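Putative solute-binding component of ABC transporter (Clostridium phytofermentans, PDB 4YS6) probably binds sugars for uptake by an ABC transporter and is seen here with beta-D-glucose in its pocket. Local coordinates at residues Q49-D54 against A122-I127; P164-I169 against D235-D240. One frame throughout, in Å; residues are numbered along the deposited sequence.

Interaction 1 (Q49-D54 against A122-I127); sequences QRWNQD and AYDRLI. With NA (sodium ion), chain I; BGC (beta-D-glucopyranose), chain D.
Trp51 turns the edge of its indole to Tyr123 and Asp124. At that edge CZ3 meets Tyr123 CE1 at 4.1 Å, and CH2 meets Asp124 OD2. On one face of the ring lies Arg50 CG. Trp51 CZ2 sits over one face of the Arg125 guanidinium, with the two planes 69° apart. Trp51 CH2 in turn lies over the centre of the Arg50 guanidinium. This is one wall of the sugar pocket of a periplasmic binding protein fold, made by the start of helix 50-64 and the loop that follows strand 119-123.

Arg50, Asp54 and Asp124 form a salt-bridge network. Asp54 is gripped side-on by Arg50 NE and NH2, each taking one carboxylate oxygen in the guanidinium plane. The chain bend at chi3 (-73°) brings the guanidinium round to this grip. Tyr123 OH donates to Asp54 OD1 at 2.6 Å from the anti side, while Arg50 NH2 uses the syn side. Two donors therefore fix this buried oxygen, and Asp54 acts as a second shell that positions Arg50. Arg50 NH1 reaches Asp124 OD1 at 2.8 Å, 62° out of the carboxylate plane, and also donates to glucose O3.

The other oxygen, Asp124 OD2, accepts from glucose O2 at 2.8 Å. Trp51 NE1 donates to O6. Asn178, also a pocket residue, holds the Asp124 carbonyl. Away from the sugar, Asn52 O and Ser56 bind a sodium ion. Arg125 spans the ring oxygen and the anomeric hydroxyl: NH2 donates to glucose O5 at 3.0 Å, and NE to O1 at 2.9 Å.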
ATOM      1  N   GLN A  49       5.641   8.083   1.286  1.00 14.48           N
ATOM      2  CA  GLN A  49       4.967   9.327   1.605  1.00 13.77           C
ATOM      3  C   GLN A  49       3.759   9.188   2.513  1.00 13.50           C
ATOM      4  O   GLN A  49       3.608   9.964   3.456  1.00 13.65           O
ATOM      5  CB  GLN A  49       4.508  10.036   0.340  1.00 14.14           C
ATOM      6  CG  GLN A  49       4.100  11.482   0.586  1.00 14.59           C
ATOM      7  CD  GLN A  49       3.157  11.984  -0.496  1.00 14.93           C
ATOM      8  OE1 GLN A  49       3.545  12.167  -1.643  1.00 15.29           O
ATOM      9  NE2 GLN A  49       1.917  12.195  -0.127  1.00 15.49           N
ATOM     10  N   ARG A  50       2.884   8.236   2.219  1.00 13.49           N
ATOM     11  CA  ARG A  50       1.570   8.237   2.845  1.00 13.58           C
ATOM     12  C   ARG A  50       1.633   8.219   4.376  1.00 14.02           C
ATOM     13  O   ARG A  50       0.778   8.827   5.037  1.00 15.15           O
ATOM     14  CB  ARG A  50       0.700   7.056   2.352  1.00 13.16           C
ATOM     15  CG  ARG A  50       1.190   5.691   2.700  1.00 12.98           C
ATOM     16  CD  ARG A  50       0.088   4.657   2.533  1.00 14.89           C
ATOM     17  NE  ARG A  50      -0.922   4.758   3.586  1.00 14.60           N
ATOM     18  CZ  ARG A  50      -1.905   3.871   3.754  1.00 15.03           C
ATOM     19  NH1 ARG A  50      -2.059   2.869   2.906  1.00 12.86           N
ATOM     20  NH2 ARG A  50      -2.767   3.991   4.760  1.00 14.78           N
ATOM     21  N   TRP A  51       2.639   7.573   4.943  1.00 12.83           N
ATOM     22  CA  TRP A  51       2.680   7.351   6.401  1.00 12.77           C
ATOM     23  C   TRP A  51       2.873   8.649   7.143  1.00 13.13           C
ATOM     24  O   TRP A  51       2.510   8.745   8.312  1.00 13.59           O
ATOM     25  CB  TRP A  51       3.767   6.338   6.780  1.00 12.66           C
ATOM     26  CG  TRP A  51       3.628   5.102   5.966  1.00 12.44           C
ATOM     27  CD1 TRP A  51       4.437   4.717   4.942  1.00 13.98           C
ATOM     28  CD2 TRP A  51       2.579   4.116   6.036  1.00 12.28           C
ATOM     29  NE1 TRP A  51       3.974   3.565   4.370  1.00 13.32           N
ATOM     30  CE2 TRP A  51       2.823   3.186   5.007  1.00 12.26           C
ATOM     31  CE3 TRP A  51       1.458   3.940   6.857  1.00 12.32           C
ATOM     32  CZ2 TRP A  51       2.003   2.077   4.797  1.00 13.28           C
ATOM     33  CZ3 TRP A  51       0.636   2.846   6.622  1.00 12.20           C
ATOM     34  CH2 TRP A  51       0.914   1.932   5.610  1.00 13.73           C
ATOM     35  N   ASN A  52       3.402   9.667   6.458  1.00 15.39           N
ATOM     36  CA  ASN A  52       3.438  11.016   7.027  1.00 16.22           C
ATOM     37  C   ASN A  52       2.027  11.531   7.282  1.00 16.06           C
ATOM     38  O   ASN A  52       1.731  12.108   8.337  1.00 17.14           O
ATOM     39  CB  ASN A  52       4.189  11.960   6.107  1.00 14.84           C
ATOM     40  CG  ASN A  52       5.666  11.610   6.006  1.00 18.27           C
ATOM     41  OD1 ASN A  52       6.459  11.957   6.874  1.00 21.39           O
ATOM     42  ND2 ASN A  52       6.035  10.919   4.961  1.00 16.76           N
ATOM     43  N   GLN A  53       1.154  11.298   6.314  1.00 13.94           N
ATOM     44  CA  GLN A  53      -0.241  11.701   6.435  1.00 14.68           C
ATOM     45  C   GLN A  53      -0.994  10.793   7.399  1.00 13.85           C
ATOM     46  O   GLN A  53      -1.776  11.277   8.213  1.00 15.55           O
ATOM     47  CB  GLN A  53      -0.920  11.711   5.076  1.00 14.21           C
ATOM     48  CG  GLN A  53      -0.592  12.938   4.216  1.00 17.81           C
ATOM     49  CD  GLN A  53       0.743  12.826   3.544  1.00 24.67           C
ATOM     50  OE1 GLN A  53       0.935  11.969   2.689  1.00 21.03           O
ATOM     51  NE2 GLN A  53       1.690  13.678   3.937  1.00 23.92           N
ATOM     52  N   ASP A  54      -0.765   9.487   7.319  1.00 15.09           N
ATOM     53  CA  ASP A  54      -1.401   8.566   8.253  1.00 16.60           C
ATOM     54  C   ASP A  54      -1.111   8.974   9.706  1.00 16.10           C
ATOM     55  O   ASP A  54      -2.022   9.070  10.528  1.00 15.17           O
ATOM     56  CB  ASP A  54      -0.913   7.139   8.030  1.00 13.61           C
ATOM     57  CG  ASP A  54      -1.413   6.523   6.737  1.00 16.04           C
ATOM     58  OD1 ASP A  54      -2.621   6.166   6.635  1.00 15.70           O
ATOM     59  OD2 ASP A  54      -0.584   6.366   5.828  1.00 16.76           O
ATOM     60  N   ALA A 122      -4.203  -3.287  14.169  1.00 14.14           N
ATOM     61  CA  ALA A 122      -3.325  -3.328  12.992  1.00 12.14           C
ATOM     62  C   ALA A 122      -3.796  -2.254  12.040  1.00 12.11           C
ATOM     63  O   ALA A 122      -4.957  -2.260  11.619  1.00 12.29           O
ATOM     64  CB  ALA A 122      -3.377  -4.657  12.327  1.00 11.94           C
ATOM     65  N   TYR A 123      -2.897  -1.333  11.709  1.00 12.15           N
ATOM     66  CA  TYR A 123      -3.192  -0.190  10.876  1.00 11.02           C
ATOM     67  C   TYR A 123      -2.668  -0.439   9.470  1.00 10.73           C
ATOM     68  O   TYR A 123      -1.459  -0.538   9.279  1.00 12.52           O
ATOM     69  CB  TYR A 123      -2.534   1.085  11.445  1.00 12.09           C
ATOM     70  CG  TYR A 123      -2.918   2.348  10.715  1.00 13.77           C
ATOM     71  CD1 TYR A 123      -2.289   2.715   9.538  1.00 12.30           C
ATOM     72  CD2 TYR A 123      -3.910   3.168  11.212  1.00 15.40           C
ATOM     73  CE1 TYR A 123      -2.666   3.869   8.854  1.00 11.72           C
ATOM     74  CE2 TYR A 123      -4.297   4.309  10.556  1.00 14.63           C
ATOM     75  CZ  TYR A 123      -3.682   4.664   9.388  1.00 17.84           C
ATOM     76  OH  TYR A 123      -4.079   5.815   8.755  1.00 17.43           O
ATOM     77  N   ASP A 124      -3.605  -0.530   8.523  1.00 10.50           N
ATOM     78  CA  ASP A 124      -3.390  -0.686   7.084  1.00 10.27           C
ATOM     79  C   ASP A 124      -2.808  -2.028   6.664  1.00 10.37           C
ATOM     80  O   ASP A 124      -3.340  -2.650   5.724  1.00 12.90           O
ATOM     81  CB  ASP A 124      -2.520   0.416   6.513  1.00 11.85           C
ATOM     82  CG  ASP A 124      -2.597   0.444   5.007  1.00 16.99           C
ATOM     83  OD1 ASP A 124      -3.536   1.074   4.449  1.00 16.50           O
ATOM     84  OD2 ASP A 124      -1.778  -0.251   4.377  1.00 15.20           O
ATOM     85  N   ARG A 125      -1.736  -2.447   7.331  1.00 11.66           N
ATOM     86  CA  ARG A 125      -1.095  -3.743   7.113  1.00 10.63           C
ATOM     87  C   ARG A 125      -1.464  -4.719   8.205  1.00 14.13           C
ATOM     88  O   ARG A 125      -1.482  -4.361   9.375  1.00 12.72           O
ATOM     89  CB  ARG A 125       0.421  -3.585   7.095  1.00 11.15           C
ATOM     90  CG  ARG A 125       0.889  -2.622   6.005  1.00 14.37           C
ATOM     91  CD  ARG A 125       2.333  -2.241   6.238  1.00 15.29           C
ATOM     92  NE  ARG A 125       2.875  -1.473   5.105  1.00 12.62           N
ATOM     93  CZ  ARG A 125       4.132  -1.035   5.030  1.00 12.96           C
ATOM     94  NH1 ARG A 125       4.975  -1.238   6.022  1.00 15.16           N
ATOM     95  NH2 ARG A 125       4.551  -0.387   3.953  1.00 14.60           N
ATOM     96  N   LEU A 126      -1.746  -5.957   7.846  1.00 11.65           N
ATOM     97  CA  LEU A 126      -2.147  -6.922   8.846  1.00 11.27           C
ATOM     98  C   LEU A 126      -0.917  -7.481   9.607  1.00 11.95           C
ATOM     99  O   LEU A 126       0.117  -7.791   9.018  1.00 13.67           O
ATOM    100  CB  LEU A 126      -2.964  -8.026   8.188  1.00 13.02           C
ATOM    101  CG  LEU A 126      -3.610  -9.048   9.119  1.00 15.77           C
ATOM    102  CD1 LEU A 126      -4.568  -8.406  10.098  1.00 17.00           C
ATOM    103  CD2 LEU A 126      -4.294 -10.153   8.310  1.00 15.60           C
ATOM    104  N   ILE A 127      -1.054  -7.588  10.923  1.00 11.73           N
ATOM    105  CA  ILE A 127      -0.035  -8.186  11.793  1.00 11.82           C
ATOM    106  C   ILE A 127      -0.295  -9.682  11.850  1.00 12.79           C
ATOM    107  O   ILE A 127      -1.424 -10.096  12.116  1.00 13.77           O
ATOM    108  CB  ILE A 127      -0.077  -7.553  13.192  1.00 15.67           C
ATOM    109  CG1 ILE A 127       0.388  -6.095  13.104  1.00 17.11           C
ATOM    110  CG2 ILE A 127       0.771  -8.338  14.187  1.00 19.54           C
ATOM    111  CD1 ILE A 127       0.076  -5.273  14.330  1.00 18.34           C
TER
HETATM  112 NA    NA I 408       3.392  14.338   9.199  1.00 58.70          NA
HETATM  113  C2  BGC D 403       0.153   0.284   1.673  1.00 10.88           C
HETATM  114  C3  BGC D 403       0.344   1.085   0.427  1.00 12.91           C
HETATM  115  C4  BGC D 403       1.679   1.697   0.344  1.00 10.44           C
HETATM  116  C5  BGC D 403       2.780   0.704   0.556  1.00 11.03           C
HETATM  117  C6  BGC D 403       4.153   1.326   0.692  1.00 13.09           C
HETATM  118  C1  BGC D 403       1.226  -0.821   1.739  1.00 12.38           C
HETATM  119  O1  BGC D 403       1.137  -1.540   2.806  1.00 17.69           O
HETATM  120  O2  BGC D 403      -1.135  -0.318   1.674  1.00 11.78           O
HETATM  121  O3  BGC D 403      -0.716   2.115   0.425  1.00 12.38           O
HETATM  122  O4  BGC D 403       1.918   2.270  -0.966  1.00 12.51           O
HETATM  123  O5  BGC D 403       2.496  -0.014   1.794  1.00 12.54           O
HETATM  124  O6  BGC D 403       4.148   2.436   1.576  1.00 12.98           O
HETATM  125  O   HOH W   1       5.657  13.556   9.245  1.00 48.30           O
HETATM  126  O   HOH W   2       3.544  15.761   7.284  1.00 47.96           O
HETATM  127  O   HOH W   3       3.655  12.964  11.218  1.00 40.39           O

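Interaction 2 (P164-I169 against D235-D240)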
ATOM      1  N   PRO A 164       0.521 -10.606 -29.146  1.00 24.02           N
ATOM      2  CA  PRO A 164       0.883 -10.455 -27.744  1.00 21.55           C
ATOM      3  C   PRO A 164       1.182  -9.020 -27.351  1.00 22.32           C
ATOM      4  O   PRO A 164       1.512  -8.171 -28.189  1.00 27.71           O
ATOM      5  CB  PRO A 164       2.141 -11.316 -27.621  1.00 29.86           C
ATOM      6  CG  PRO A 164       2.763 -11.235 -28.957  1.00 30.55           C
ATOM      7  CD  PRO A 164       1.614 -11.208 -29.933  1.00 32.81           C
ATOM      8  N   PHE A 165       1.052  -8.775 -26.058  1.00 15.88           N
ATOM      9  CA  PHE A 165       1.467  -7.533 -25.425  1.00 14.69           C
ATOM     10  C   PHE A 165       2.521  -7.848 -24.377  1.00 20.56           C
ATOM     11  O   PHE A 165       2.411  -8.844 -23.668  1.00 21.30           O
ATOM     12  CB  PHE A 165       0.316  -6.822 -24.743  1.00 17.06           C
ATOM     13  CG  PHE A 165      -0.817  -6.477 -25.648  1.00 19.08           C
ATOM     14  CD1 PHE A 165      -0.795  -5.299 -26.361  1.00 20.05           C
ATOM     15  CD2 PHE A 165      -1.917  -7.306 -25.753  1.00 24.65           C
ATOM     16  CE1 PHE A 165      -1.832  -4.959 -27.182  1.00 18.76           C
ATOM     17  CE2 PHE A 165      -2.978  -6.959 -26.573  1.00 21.45           C
ATOM     18  CZ  PHE A 165      -2.926  -5.783 -27.292  1.00 20.24           C
ATOM     19  N   ASN A 166       3.498  -6.964 -24.238  1.00 13.87           N
ATOM     20  CA  ASN A 166       4.592  -7.170 -23.290  1.00 15.58           C
ATOM     21  C   ASN A 166       4.279  -6.495 -21.967  1.00 17.45           C
ATOM     22  O   ASN A 166       3.974  -5.314 -21.922  1.00 17.04           O
ATOM     23  CB  ASN A 166       5.894  -6.646 -23.867  1.00 19.44           C
ATOM     24  CG  ASN A 166       6.369  -7.467 -25.044  1.00 22.67           C
ATOM     25  OD1 ASN A 166       6.544  -6.953 -26.152  1.00 26.26           O
ATOM     26  ND2 ASN A 166       6.544  -8.758 -24.823  1.00 25.53           N
ATOM     27  N   LEU A 167       4.397  -7.269 -20.891  1.00 13.43           N
ATOM     28  CA  LEU A 167       4.075  -6.842 -19.538  1.00 12.98           C
ATOM     29  C   LEU A 167       5.269  -7.029 -18.621  1.00 15.59           C
ATOM     30  O   LEU A 167       5.973  -8.019 -18.760  1.00 15.04           O
ATOM     31  CB  LEU A 167       2.912  -7.680 -19.009  1.00 15.03           C
ATOM     32  CG  LEU A 167       2.500  -7.495 -17.540  1.00 14.86           C
ATOM     33  CD1 LEU A 167       1.807  -6.191 -17.364  1.00 15.11           C
ATOM     34  CD2 LEU A 167       1.612  -8.631 -17.063  1.00 16.89           C
ATOM     35  N   GLU A 168       5.510  -6.096 -17.711  1.00 13.21           N
ATOM     36  CA  GLU A 168       6.373  -6.382 -16.557  1.00 13.72           C
ATOM     37  C   GLU A 168       5.625  -6.029 -15.278  1.00 14.88           C
ATOM     38  O   GLU A 168       4.664  -5.275 -15.305  1.00 12.09           O
ATOM     39  CB  GLU A 168       7.707  -5.638 -16.648  1.00 15.92           C
ATOM     40  CG  GLU A 168       8.556  -6.020 -17.899  1.00 16.65           C
ATOM     41  CD  GLU A 168       9.143  -7.431 -17.846  1.00 17.01           C
ATOM     42  OE1 GLU A 168       9.276  -7.992 -16.739  1.00 17.35           O
ATOM     43  OE2 GLU A 168       9.496  -7.973 -18.916  1.00 15.96           O
ATOM     44  N   ILE A 169       6.075  -6.581 -14.154  1.00 13.19           N
ATOM     45  CA  ILE A 169       5.315  -6.542 -12.911  1.00 10.84           C
ATOM     46  C   ILE A 169       6.220  -6.163 -11.750  1.00 10.88           C
ATOM     47  O   ILE A 169       7.305  -6.721 -11.622  1.00 12.82           O
ATOM     48  CB  ILE A 169       4.690  -7.908 -12.607  1.00 11.92           C
ATOM     49  CG1 ILE A 169       3.768  -8.383 -13.733  1.00 13.05           C
ATOM     50  CG2 ILE A 169       3.915  -7.868 -11.300  1.00 15.45           C
ATOM     51  CD1 ILE A 169       3.550  -9.889 -13.705  1.00 16.97           C
ATOM     52  N   ASP A 235      16.194  -3.221 -27.791  1.00 40.74           N
ATOM     53  CA  ASP A 235      15.922  -3.348 -29.207  1.00 49.79           C
ATOM     54  C   ASP A 235      14.587  -2.662 -29.476  1.00 59.27           C
ATOM     55  O   ASP A 235      14.138  -1.827 -28.685  1.00 65.78           O
ATOM     56  CB  ASP A 235      15.904  -4.825 -29.634  1.00 47.86           C
ATOM     57  CG  ASP A 235      14.919  -5.674 -28.825  1.00 53.67           C
ATOM     58  OD1 ASP A 235      14.017  -5.118 -28.164  1.00 51.63           O
ATOM     59  OD2 ASP A 235      15.050  -6.915 -28.856  1.00 54.01           O
ATOM     60  N   GLY A 236      13.944  -3.019 -30.575  1.00 62.85           N
ATOM     61  CA  GLY A 236      12.710  -2.365 -30.959  1.00 62.99           C
ATOM     62  C   GLY A 236      11.512  -2.722 -30.099  1.00 59.04           C
ATOM     63  O   GLY A 236      10.426  -2.182 -30.317  1.00 67.12           O
ATOM     64  N   THR A 237      11.693  -3.605 -29.118  1.00 41.83           N
ATOM     65  CA  THR A 237      10.547  -4.162 -28.405  1.00 39.84           C
ATOM     66  C   THR A 237       9.805  -3.087 -27.622  1.00 32.91           C
ATOM     67  O   THR A 237      10.386  -2.336 -26.841  1.00 27.02           O
ATOM     68  CB  THR A 237      10.957  -5.294 -27.455  1.00 39.42           C
ATOM     69  OG1 THR A 237      11.646  -6.307 -28.200  1.00 43.83           O
ATOM     70  CG2 THR A 237       9.731  -5.926 -26.794  1.00 40.92           C
ATOM     71  N   LYS A 238       8.503  -3.018 -27.861  1.00 24.14           N
ATOM     72  CA  LYS A 238       7.633  -2.130 -27.110  1.00 26.22           C
ATOM     73  C   LYS A 238       7.254  -2.803 -25.800  1.00 21.73           C
ATOM     74  O   LYS A 238       6.880  -3.975 -25.767  1.00 22.02           O
ATOM     75  CB  LYS A 238       6.375  -1.775 -27.922  1.00 26.63           C
ATOM     76  CG  LYS A 238       5.381  -0.857 -27.190  1.00 45.75           C
ATOM     77  CD  LYS A 238       4.277  -0.349 -28.116  1.00 47.26           C
ATOM     78  CE  LYS A 238       3.154   0.366 -27.350  1.00 50.27           C
ATOM     79  NZ  LYS A 238       3.514   0.772 -25.952  1.00 46.44           N
ATOM     80  N   LEU A 239       7.391  -2.050 -24.720  1.00 16.65           N
ATOM     81  CA  LEU A 239       6.869  -2.444 -23.435  1.00 15.77           C
ATOM     82  C   LEU A 239       5.468  -1.883 -23.367  1.00 20.20           C
ATOM     83  O   LEU A 239       5.293  -0.669 -23.426  1.00 20.41           O
ATOM     84  CB  LEU A 239       7.758  -1.899 -22.317  1.00 16.78           C
ATOM     85  CG  LEU A 239       7.302  -2.134 -20.901  1.00 16.84           C
ATOM     86  CD1 LEU A 239       7.077  -3.584 -20.647  1.00 14.77           C
ATOM     87  CD2 LEU A 239       8.361  -1.595 -19.953  1.00 21.74           C
ATOM     88  N   ASP A 240       4.465  -2.754 -23.301  1.00 16.07           N
ATOM     89  CA  ASP A 240       3.076  -2.300 -23.428  1.00 14.53           C
ATOM     90  C   ASP A 240       2.459  -1.897 -22.084  1.00 16.17           C
ATOM     91  O   ASP A 240       1.640  -0.976 -22.034  1.00 13.14           O
ATOM     92  CB  ASP A 240       2.221  -3.385 -24.079  1.00 15.07           C
ATOM     93  CG  ASP A 240       2.651  -3.681 -25.523  1.00 19.86           C
ATOM     94  OD1 ASP A 240       2.387  -2.825 -26.396  1.00 25.67           O
ATOM     95  OD2 ASP A 240       3.286  -4.731 -25.791  1.00 20.96           O
TER
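The loop 235-240 meets strand 165-170 at a steep angle, the touching parts running 84° apart, with the CA atoms of Asn166 and Asp240 5.1 Å from each other. The contact lies where two neighbouring inner strands of the four-stranded parallel sheet of this periplasmic binding protein fold begin, with the loop leading into strand 241-244 beside strand 165-170. Asp240 N donates to Asn166 O at 2.9 Å. In return, Asn166 N donates to Asp240 OD2 at 2.7 Å with an almost straight angle of 174°. The aspartate uses its anti lone pair for this. Its CG stands beside its own backbone N (chi1 -64°), which turns the carboxylate back to the strand. Main chain and side chain of Asp240 thus hold both polar backbone atoms of Asn166. Beyond this pair the backbone of Ala241 bonds to Asn166 and Glu168.

The Asp240 carboxylate also lies at the edge of the Phe165 ring. Phe165 CD1 is 3.9 Å from Asp240 CG, and the ring and carboxylate planes are almost perpendicular. Asn166 points toward the loop and packs its CB against the carbonyl of Lys238, while the end of its side chain lies near Thr237 CG2.

Leu239 starts away from the strand, yet CD1 reaches back to it. It touches Asn166 O at 3.8 Å and Glu168 CG at 4.0 Å, the latter with the side chains crossing at about a right angle. The Glu168 carboxylate bonds elsewhere, to Ser203 and Tyr233. Met225 of helix 218-232 also packs on Leu239.

The loop begins with an Asx turn. Asp235 OD1 accepts from Thr237 N at 2.9 Å and from Thr237 OG1 at 2.7 Å, both from the same face of the carboxylate.

In the fold
The two interactions lie in different sheets of one chain and do not touch. Their centres are 33 Å apart and their nearest atoms about 17 Å. Interaction 1 closes along the chain before interaction 2 opens. It joins helix 50-64 to the end of strand 119-123 in the seven-stranded mixed sheet, at the buried sugar site. Interaction 2 belongs to the four-stranded parallel sheet, about 25 Å from the chain centre. The two sheets are the cores of the two lobes of a periplasmic binding protein, and glucose lies in the cleft between them. Interaction 1 forms part of that pocket. Interaction 2 is a structural contact, with two hydrogen bonds, at the start of strands 165-170 and 241-244, far from the sugar.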